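Local coordinates for MobB protein homolog (Geobacillus stearothermophilus, PDB 1XJC) that is of unknown function but has a P-loop NTPase fold, probably binds a nucleotide and may take part in making the molybdopterin guanine dinucleotide cofactor, at residues P81-R84 against L85-L89. Residues are numbered along the deposited sequence; the frame is centred on the assembly and turned at random.
Sequences PLWR and LDDVL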
# COMPACT_ATOMS: atom_id res chain seq x y z
N PRO A 81 23.12 -1.33 5.21
CA PRO A 81 23.14 0.02 5.77
C PRO A 81 21.75 0.66 5.53
O PRO A 81 21.16 1.24 6.45
CB PRO A 81 24.26 0.72 4.99
CG PRO A 81 25.21 -0.42 4.69
CD PRO A 81 24.27 -1.56 4.31
N LEU A 82 21.24 0.52 4.32
CA LEU A 82 19.92 1.07 3.97
C LEU A 82 19.13 0.23 2.96
O LEU A 82 19.67 -0.18 1.94
CB LEU A 82 20.07 2.48 3.39
CG LEU A 82 18.82 2.94 2.61
CD1 LEU A 82 17.77 3.40 3.60
CD2 LEU A 82 19.18 4.05 1.64
N TRP A 83 17.86 -0.01 3.24
CA TRP A 83 17.00 -0.75 2.32
C TRP A 83 16.07 0.20 1.55
O TRP A 83 15.28 0.91 2.16
CB TRP A 83 16.13 -1.77 3.05
CG TRP A 83 16.87 -2.99 3.51
CD1 TRP A 83 17.29 -3.26 4.78
CD2 TRP A 83 17.32 -4.07 2.69
NE1 TRP A 83 17.97 -4.46 4.80
CE2 TRP A 83 18.00 -4.98 3.53
CE3 TRP A 83 17.20 -4.37 1.33
CZ2 TRP A 83 18.57 -6.16 3.05
CZ3 TRP A 83 17.76 -5.55 0.85
CH2 TRP A 83 18.44 -6.44 1.72
N ARG A 84 16.17 0.22 0.23
CA ARG A 84 15.27 1.06 -0.55
C ARG A 84 14.11 0.18 -1.00
O ARG A 84 14.26 -1.04 -1.11
CB ARG A 84 15.99 1.63 -1.76
CG ARG A 84 17.10 2.60 -1.41
CD ARG A 84 17.99 2.87 -2.61
NE ARG A 84 19.10 3.75 -2.24
CZ ARG A 84 18.99 5.06 -2.03
NH1 ARG A 84 17.81 5.65 -2.15
NH2 ARG A 84 20.06 5.77 -1.68
N LEU A 85 12.94 0.78 -1.27
CA LEU A 85 11.79 -0.02 -1.70
C LEU A 85 12.19 -0.87 -2.90
O LEU A 85 11.84 -2.04 -2.96
CB LEU A 85 10.59 0.87 -2.07
CG LEU A 85 9.41 0.09 -2.68
CD1 LEU A 85 8.83 -0.88 -1.64
CD2 LEU A 85 8.32 1.08 -3.17
N ASP A 86 12.93 -0.30 -3.85
CA ASP A 86 13.33 -1.10 -5.01
C ASP A 86 14.16 -2.32 -4.63
O ASP A 86 14.09 -3.33 -5.32
CB ASP A 86 14.08 -0.25 -6.05
CG ASP A 86 13.12 0.49 -6.98
OD1 ASP A 86 11.91 0.18 -6.94
OD2 ASP A 86 13.58 1.37 -7.74
N ASP A 87 14.94 -2.26 -3.55
CA ASP A 87 15.69 -3.45 -3.15
C ASP A 87 14.70 -4.56 -2.79
O ASP A 87 14.89 -5.73 -3.14
CB ASP A 87 16.56 -3.19 -1.94
CG ASP A 87 17.60 -2.14 -2.19
OD1 ASP A 87 18.20 -2.13 -3.29
OD2 ASP A 87 17.81 -1.32 -1.27
N VAL A 88 13.64 -4.19 -2.07
CA VAL A 88 12.65 -5.18 -1.66
C VAL A 88 11.87 -5.71 -2.87
O VAL A 88 11.70 -6.91 -3.02
CB VAL A 88 11.66 -4.58 -0.62
CG1 VAL A 88 10.90 -5.69 0.06
CG2 VAL A 88 12.42 -3.78 0.42
N LEU A 89 11.41 -4.82 -3.75
CA LEU A 89 10.67 -5.25 -4.93
C LEU A 89 11.50 -6.16 -5.84
O LEU A 89 10.94 -6.97 -6.58
CB LEU A 89 10.17 -4.04 -5.74
CG LEU A 89 9.19 -3.09 -5.04
CD1 LEU A 89 8.93 -1.89 -5.93
CD2 LEU A 89 7.88 -3.82 -4.71
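The six-membered ring of Trp83 meets Asp87 at its edge and in its plane, CE3 of Trp83 lying 3.5 Å from CB of Asp87, with the carboxylate steeply turned from the indole. One face of the Arg84 guanidinium carries Leu82 CD2, displaced toward the rim. Trp83 NE1 bonds to Leu78 O, which limits how far the ring can turn beside the helix start. Asp87 has its CG anti to its own carbonyl carbon (chi1 -62°), which turns the carboxylate back toward the backbone N of Arg84. Asp87 OD2 lies 2.7 Å from Arg84 N and accepts its N-H almost straight on (169°), on the anti side and 34° out of the carboxylate plane. In return Arg84 O takes two weak bonds, from Asp87 N at 2.8 Å and from Val88 N at 3.4 Å, and Val88 CG2 packs against the same oxygen. With an alanine here instead of Asp87, the N-H of Arg84 would probably lose this acceptor and the loop its side-chain tie to the first turn. Leu85 turns inward onto Val38 and Val102. Arg84 sits at the N-cap of helix 85-92, and the N3 side chain, Asp87, accepts the N-cap N-H, one of the two bonds of a capping box.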